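Local coordinates for protein manganese lipoxygenase (Gaeumannomyces graminis, PDB 5FX8) that oxygenates linoleic and alpha-linolenic acids to 11S- and 13R-hydroperoxy fatty acids, using a catalytic manganese ion, at residues Y373-K376 with D377-R381; T468-A471 with W472-G476; D269-L272 with L273-I276. One frame throughout, in Å; residues are numbered along the deposited sequence.

Contact 1 (Y373-K376 with D377-R381); sequences YLEK and DLRSR
L374 and L378 meet one turn apart because L374 sets its CG anti to the backbone N (chi1 -175°) whereas L378 sets its own anti to the carbonyl carbon (chi1 -62°). The two chains then slant past each other, L378 CD1 lying 4.1 Å from L374 CG and also near L374 CD1. F397, Y398 and I405 of helix 396-420 pack on L374. D377, also with CG anti to its N, points its carboxylate to R381 one turn on, and R381, its chain folded at chi3 (-75°), returns to meet it side-on with two nitrogens. R381 NH2 bonds to D377 OD2 at 2.8 Å and R381 NE to D377 OD1 at 3.3 Å, both oxygens being met from above the carboxylate plane. Helix 374-380 is short, with Y373 at its N-cap position; D377 N donates to Y373 O at 2.8 Å. At the other end, D377 O accepts twice, from S380 OG (2.8 Å) and R381 N (3.0 Å). E375 OE1 stays 4.4 Å from R379 NE, too far for a salt bridge: E375 OE2 is bonded to Y398 OH, and R379 NH1 to the backbone oxygen of A232 in the zonadhesin chain. The chemistry thus divides: leucines face helix 396-420, while D377-R381 bridges the last turn, where the carboxylate probably stabilises the guanidinium, whose NH1 also binds the carbonyl oxygens of P173 and L176.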
loop_
_atom_site.group_PDB
_atom_site.type_symbol
_atom_site.label_atom_id
_atom_site.label_comp_id
_atom_site.label_asym_id
_atom_site.label_seq_id
_atom_site.Cartn_x
_atom_site.Cartn_y
_atom_site.Cartn_z
ATOM N N TYR A 373 -9.150 -17.296 8.496
ATOM C CA TYR A 373 -8.297 -17.152 9.663
ATOM C C TYR A 373 -6.986 -17.837 9.361
ATOM O O TYR A 373 -6.965 -18.828 8.643
ATOM C CB TYR A 373 -8.941 -17.779 10.885
ATOM C CG TYR A 373 -10.159 -17.101 11.440
ATOM C CD1 TYR A 373 -10.589 -15.885 10.956
ATOM C CD2 TYR A 373 -10.885 -17.692 12.458
ATOM C CE1 TYR A 373 -11.700 -15.275 11.477
ATOM C CE2 TYR A 373 -12.001 -17.079 12.986
ATOM C CZ TYR A 373 -12.400 -15.871 12.488
ATOM O OH TYR A 373 -13.503 -15.248 12.997
ATOM N N LEU A 374 -5.889 -17.300 9.885
ATOM C CA LEU A 374 -4.556 -17.738 9.473
ATOM C C LEU A 374 -4.386 -19.252 9.524
ATOM O O LEU A 374 -4.098 -19.895 8.513
ATOM C CB LEU A 374 -3.500 -17.093 10.349
ATOM C CG LEU A 374 -2.085 -17.418 9.882
ATOM C CD1 LEU A 374 -1.772 -16.624 8.651
ATOM C CD2 LEU A 374 -1.108 -17.138 10.978
ATOM N N GLU A 375 -4.518 -19.837 10.703
ATOM C CA GLU A 375 -4.240 -21.257 10.824
ATOM C C GLU A 375 -5.327 -22.099 10.188
ATOM O O GLU A 375 -5.039 -23.170 9.659
ATOM C CB GLU A 375 -4.047 -21.631 12.282
ATOM C CG GLU A 375 -2.803 -21.022 12.861
ATOM C CD GLU A 375 -2.360 -21.683 14.136
ATOM O OE1 GLU A 375 -3.172 -22.418 14.745
ATOM O OE2 GLU A 375 -1.184 -21.475 14.518
ATOM N N LYS A 376 -6.568 -21.643 10.214
ATOM C CA LYS A 376 -7.609 -22.398 9.545
ATOM C C LYS A 376 -7.333 -22.494 8.045
ATOM O O LYS A 376 -7.443 -23.574 7.451
ATOM C CB LYS A 376 -8.953 -21.749 9.852
ATOM C CG LYS A 376 -10.114 -22.378 9.170
ATOM C CD LYS A 376 -10.258 -23.854 9.508
ATOM C CE LYS A 376 -11.361 -24.531 8.672
ATOM N NZ LYS A 376 -11.619 -25.950 9.083
ATOM N N ASP A 377 -6.918 -21.386 7.427
ATOM C CA ASP A 377 -6.555 -21.397 6.019
ATOM C C ASP A 377 -5.362 -22.303 5.756
ATOM O O ASP A 377 -5.412 -23.181 4.886
ATOM C CB ASP A 377 -6.255 -19.982 5.568
ATOM C CG ASP A 377 -5.708 -19.928 4.179
ATOM O OD1 ASP A 377 -6.294 -20.569 3.286
ATOM O OD2 ASP A 377 -4.690 -19.252 3.958
ATOM N N LEU A 378 -4.262 -22.093 6.486
ATOM C CA LEU A 378 -3.058 -22.863 6.191
ATOM C C LEU A 378 -3.261 -24.334 6.481
ATOM O O LEU A 378 -2.679 -25.182 5.809
ATOM C CB LEU A 378 -1.871 -22.334 6.987
ATOM C CG LEU A 378 -1.446 -20.902 6.703
ATOM C CD1 LEU A 378 -0.392 -20.409 7.683
ATOM C CD2 LEU A 378 -0.970 -20.767 5.275
ATOM N N ARG A 379 -4.071 -24.659 7.476
ATOM C CA ARG A 379 -4.317 -26.062 7.767
ATOM C C ARG A 379 -5.201 -26.678 6.711
ATOM O O ARG A 379 -5.004 -27.828 6.330
ATOM C CB ARG A 379 -4.954 -26.239 9.140
ATOM C CG ARG A 379 -3.999 -26.141 10.276
ATOM C CD ARG A 379 -4.665 -26.548 11.561
ATOM N NE ARG A 379 -3.829 -26.245 12.708
ATOM C CZ ARG A 379 -2.865 -27.037 13.156
ATOM N NH1 ARG A 379 -2.632 -28.179 12.547
ATOM N NH2 ARG A 379 -2.148 -26.689 14.211
ATOM N N SER A 380 -6.184 -25.933 6.227
ATOM C CA SER A 380 -6.976 -26.455 5.130
ATOM C C SER A 380 -6.117 -26.707 3.891
ATOM O O SER A 380 -6.403 -27.625 3.131
ATOM C CB SER A 380 -8.111 -25.503 4.809
ATOM O OG SER A 380 -7.637 -24.561 3.874
ATOM N N ARG A 381 -5.066 -25.927 3.667
ATOM C CA ARG A 381 -4.134 -26.231 2.592
ATOM C C ARG A 381 -2.998 -27.162 2.993
ATOM O O ARG A 381 -2.115 -27.400 2.173
ATOM C CB ARG A 381 -3.539 -24.948 2.023
ATOM C CG ARG A 381 -4.578 -24.123 1.320
ATOM C CD ARG A 381 -4.032 -22.898 0.704
ATOM N NE ARG A 381 -3.728 -21.873 1.673
ATOM C CZ ARG A 381 -2.671 -21.096 1.584
ATOM N NH1 ARG A 381 -1.832 -21.246 0.600
ATOM N NH2 ARG A 381 -2.462 -20.172 2.471
#

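Contact 2 (T468-A471 with W472-G476); sequences THVA and WITGG
The imidazole of H469 is met by two side chains of the next turn, I473 over one face and W472 at a slant. I473 sends its CD1 methyl above the ring, 3.9 Å from the centroid, in a CH-pi contact; the methyl lies closest to the NE2 side, with I473 CD1 3.5 Å from H469 NE2. The indole approaches differently. Its five-membered ring is inclined 36° to the imidazole, with the centroids 5.8 Å apart. H469 ND1 lies near the indole plane at its edge, 3.9 Å from W472 CD1. H469 holds its ring in this position with CG anti to the backbone N (chi1 -171°), and F369, from outside the helix, meets the same imidazole edge-to-face. All this sits on helix 460-481, which carries the manganese ligand H478, with a second ligand, N482, directly after its end; a wider pi-type turn at 473-476 interrupts the regular alpha-helical spacing, a feature known from the metal-binding helices of lipoxygenases. The alpha-type bonds from T474 N to V470 O (3.0 Å) and from G475 N to A471 O (2.9 Å) run into this turn, and within it the backbone of G476 passes over the rim of one indole face, its C atom 4.1 Å above the plane. A401 and I405 of helix 396-420 also pack on W472. T474 faces elsewhere: its OG1 bonds to the carbonyl oxygen of F614, tying the helix to the C-terminal tail that ends in the metal ligand V618.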
loop_
_atom_site.group_PDB
_atom_site.type_symbol
_atom_site.label_atom_id
_atom_site.label_comp_id
_atom_site.label_asym_id
_atom_site.label_seq_id
_atom_site.Cartn_x
_atom_site.Cartn_y
_atom_site.Cartn_z
ATOM N N THR A 468 -9.458 -9.521 15.658
ATOM C CA THR A 468 -8.101 -9.869 15.265
ATOM C C THR A 468 -7.994 -10.087 13.764
ATOM O O THR A 468 -7.054 -9.613 13.122
ATOM C CB THR A 468 -7.656 -11.107 16.015
ATOM O OG1 THR A 468 -7.909 -10.898 17.391
ATOM C CG2 THR A 468 -6.199 -11.316 15.849
ATOM N N HIS A 469 -8.946 -10.796 13.191
ATOM C CA HIS A 469 -8.873 -11.077 11.775
ATOM C C HIS A 469 -9.052 -9.808 10.950
ATOM O O HIS A 469 -8.417 -9.654 9.903
ATOM C CB HIS A 469 -9.911 -12.128 11.425
ATOM C CG HIS A 469 -9.771 -12.649 10.046
ATOM N ND1 HIS A 469 -8.625 -13.255 9.596
ATOM C CD2 HIS A 469 -10.622 -12.625 9.000
ATOM C CE1 HIS A 469 -8.779 -13.594 8.332
ATOM N NE2 HIS A 469 -9.984 -13.224 7.947
ATOM N N VAL A 470 -9.886 -8.873 11.404
ATOM C CA VAL A 470 -10.006 -7.646 10.634
ATOM C C VAL A 470 -8.714 -6.851 10.707
ATOM O O VAL A 470 -8.168 -6.442 9.677
ATOM C CB VAL A 470 -11.206 -6.796 11.070
ATOM C CG1 VAL A 470 -11.158 -5.524 10.286
ATOM C CG2 VAL A 470 -12.486 -7.502 10.783
ATOM N N ALA A 471 -8.184 -6.641 11.916
ATOM C CA ALA A 471 -6.936 -5.898 11.997
ATOM C C ALA A 471 -5.838 -6.591 11.200
ATOM O O ALA A 471 -4.994 -5.925 10.605
ATOM C CB ALA A 471 -6.522 -5.685 13.453
ATOM N N TRP A 472 -5.863 -7.924 11.145
ATOM C CA TRP A 472 -4.815 -8.676 10.476
ATOM C C TRP A 472 -4.916 -8.507 8.963
ATOM O O TRP A 472 -3.901 -8.376 8.279
ATOM C CB TRP A 472 -4.881 -10.159 10.897
ATOM C CG TRP A 472 -4.327 -11.062 9.856
ATOM C CD1 TRP A 472 -5.033 -11.875 9.026
ATOM C CD2 TRP A 472 -2.953 -11.174 9.452
ATOM N NE1 TRP A 472 -4.192 -12.491 8.147
ATOM C CE2 TRP A 472 -2.910 -12.072 8.383
ATOM C CE3 TRP A 472 -1.764 -10.590 9.885
ATOM C CZ2 TRP A 472 -1.732 -12.408 7.756
ATOM C CZ3 TRP A 472 -0.603 -10.927 9.254
ATOM C CH2 TRP A 472 -0.591 -11.813 8.203
ATOM N N ILE A 473 -6.133 -8.442 8.435
ATOM C CA ILE A 473 -6.308 -8.124 7.029
ATOM C C ILE A 473 -5.823 -6.713 6.729
ATOM O O ILE A 473 -5.056 -6.494 5.786
ATOM C CB ILE A 473 -7.773 -8.314 6.625
ATOM C CG1 ILE A 473 -8.113 -9.788 6.601
ATOM C CG2 ILE A 473 -8.048 -7.733 5.253
ATOM C CD1 ILE A 473 -9.591 -9.985 6.572
ATOM N N THR A 474 -6.236 -5.736 7.515
ATOM C CA THR A 474 -5.885 -4.411 7.038
ATOM C C THR A 474 -4.441 -4.058 7.324
ATOM O O THR A 474 -3.879 -3.214 6.632
ATOM C CB THR A 474 -6.818 -3.325 7.603
ATOM O OG1 THR A 474 -6.549 -3.083 8.985
ATOM C CG2 THR A 474 -8.235 -3.736 7.431
ATOM N N GLY A 475 -3.804 -4.700 8.283
ATOM C CA GLY A 475 -2.473 -4.235 8.592
ATOM C C GLY A 475 -1.422 -5.272 8.302
ATOM O O GLY A 475 -0.259 -5.074 8.626
ATOM N N GLY A 476 -1.829 -6.385 7.712
ATOM C CA GLY A 476 -0.957 -7.517 7.476
ATOM C C GLY A 476 -1.220 -8.250 6.177
ATOM O O GLY A 476 -0.433 -8.123 5.256
#

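Contact 3 (D269-L272 with L273-I276); sequences DDWL and LAKI
W271 and K275 make the close half of this helical contact: the aliphatic part of the lysine lies across one face of the indole. K275 CG sits 4.0 Å from the centroid of the six-membered ring, offset toward its rim, in a CH-pi contact. From there the chain runs over the ring towards the pyrrole nitrogen, with K275 CD 3.5 Å from W271 NE1. A bend at chi3 (-70°) steers it along the ring rather than straight outward, and it carries the ammonium group to the same side as the indole N-H. Both groups then share one acceptor, OD1 of D161: K275 NZ forms a salt bridge with it and W271 NE1 a hydrogen bond. The common carboxylate oxygen probably fixes the rotation of the indole and offsets the charge of a buried lysine. These residues belong to the opening turns of helix 268-305, the long helix of the lipoxygenase fold that further along carries the manganese ligands H290 and H294. Here it rests against a small antiparallel sheet, whose I252 packs on W271, A274 and K275, and whose Y262 packs on D270 and A274. A274 adds its CB to the indole from a slant, 4.3 Å from W271 CE3. Round the helix the fit is looser. L272 and I276 touch at longer range, L272 CG to I276 CD1 being 4.4 Å; P497 packs on I276. L273 turns to W522 instead. At the start of the segment D269 is partly exposed. Its carboxylate stands well away from residues 273-276, OD1 bonding instead to a residue adjoining the contact in sequence, so D269 joins them mainly through the backbone bond from L273 N to D269 O (2.9 Å).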
loop_
_atom_site.group_PDB
_atom_site.type_symbol
_atom_site.label_atom_id
_atom_site.label_comp_id
_atom_site.label_asym_id
_atom_site.label_seq_id
_atom_site.Cartn_x
_atom_site.Cartn_y
_atom_site.Cartn_z
ATOM N N ASP A 269 17.548 -21.589 -20.461
ATOM C CA ASP A 269 16.584 -20.550 -20.812
ATOM C C ASP A 269 15.166 -21.074 -20.820
ATOM O O ASP A 269 14.243 -20.323 -20.519
ATOM C CB ASP A 269 16.902 -19.944 -22.163
ATOM C CG ASP A 269 18.197 -19.200 -22.159
ATOM O OD1 ASP A 269 18.524 -18.607 -21.116
ATOM O OD2 ASP A 269 18.902 -19.228 -23.186
ATOM N N ASP A 270 14.956 -22.341 -21.149
ATOM C CA ASP A 270 13.599 -22.858 -21.078
ATOM C C ASP A 270 13.095 -22.873 -19.645
ATOM O O ASP A 270 11.956 -22.482 -19.378
ATOM C CB ASP A 270 13.516 -24.253 -21.671
ATOM C CG ASP A 270 13.603 -24.250 -23.177
ATOM O OD1 ASP A 270 13.506 -23.170 -23.790
ATOM O OD2 ASP A 270 13.769 -25.344 -23.751
ATOM N N TRP A 271 13.918 -23.342 -18.706
ATOM C CA TRP A 271 13.457 -23.406 -17.329
ATOM C C TRP A 271 13.279 -22.016 -16.773
ATOM O O TRP A 271 12.288 -21.737 -16.092
ATOM C CB TRP A 271 14.425 -24.198 -16.460
ATOM C CG TRP A 271 14.133 -24.112 -14.987
ATOM C CD1 TRP A 271 14.922 -23.552 -14.054
ATOM C CD2 TRP A 271 12.962 -24.577 -14.292
ATOM N NE1 TRP A 271 14.344 -23.641 -12.807
ATOM C CE2 TRP A 271 13.139 -24.266 -12.924
ATOM C CE3 TRP A 271 11.786 -25.224 -14.685
ATOM C CZ2 TRP A 271 12.198 -24.575 -11.957
ATOM C CZ3 TRP A 271 10.848 -25.544 -13.710
ATOM C CH2 TRP A 271 11.061 -25.221 -12.366
ATOM N N LEU A 272 14.216 -21.123 -17.075
ATOM C CA LEU A 272 14.069 -19.755 -16.609
ATOM C C LEU A 272 12.789 -19.134 -17.151
ATOM O O LEU A 272 12.052 -18.474 -16.411
ATOM C CB LEU A 272 15.297 -18.943 -16.992
ATOM C CG LEU A 272 15.251 -17.457 -16.667
ATOM C CD1 LEU A 272 14.998 -17.206 -15.223
ATOM C CD2 LEU A 272 16.537 -16.816 -17.048
ATOM N N LEU A 273 12.469 -19.397 -18.421
ATOM C CA LEU A 273 11.259 -18.836 -19.009
ATOM C C LEU A 273 10.013 -19.458 -18.413
ATOM O O LEU A 273 8.970 -18.807 -18.337
ATOM C CB LEU A 273 11.253 -19.028 -20.525
ATOM C CG LEU A 273 10.100 -18.314 -21.239
ATOM C CD1 LEU A 273 10.171 -16.846 -20.970
ATOM C CD2 LEU A 273 10.189 -18.550 -22.695
ATOM N N ALA A 274 10.094 -20.720 -18.019
ATOM C CA ALA A 274 8.961 -21.337 -17.361
ATOM C C ALA A 274 8.696 -20.662 -16.029
ATOM O O ALA A 274 7.544 -20.379 -15.674
ATOM C CB ALA A 274 9.218 -22.823 -17.184
ATOM N N LYS A 275 9.760 -20.371 -15.288
ATOM C CA LYS A 275 9.561 -19.685 -14.033
ATOM C C LYS A 275 9.018 -18.292 -14.260
ATOM O O LYS A 275 8.211 -17.822 -13.465
ATOM C CB LYS A 275 10.854 -19.642 -13.238
ATOM C CG LYS A 275 11.267 -20.980 -12.744
ATOM C CD LYS A 275 12.442 -20.843 -11.827
ATOM C CE LYS A 275 13.688 -20.448 -12.550
ATOM N NZ LYS A 275 14.731 -20.217 -11.537
ATOM N N ILE A 276 9.423 -17.626 -15.340
ATOM C CA ILE A 276 8.874 -16.309 -15.634
ATOM C C ILE A 276 7.385 -16.399 -15.965
ATOM O O ILE A 276 6.582 -15.575 -15.501
ATOM C CB ILE A 276 9.664 -15.626 -16.765
ATOM C CG1 ILE A 276 11.094 -15.338 -16.316
ATOM C CG2 ILE A 276 9.036 -14.298 -17.108
ATOM C CD1 ILE A 276 11.934 -14.643 -17.327
#

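In the fold
Contacts 1 and 2 have centres 15 Å apart and touch directly: Y373, at the start of helix 374-380, meets H469 edge-to-face, with Y373 CD1 3.5 Å from H469 CG. Both also lean on helix 396-420, where I405 packs on L374 and on W472. Contact 2 is near the active site, the side chain of I473 being about 9 Å from the manganese ion and about 5 Å from that of H478. Contact 3 is remote, its centre 31 Å from that of contact 1 and 36 Å from that of contact 2, yet its helix continues to H290 and H294, so contacts 2 and 3 lie on the two helices that carry the three histidine ligands.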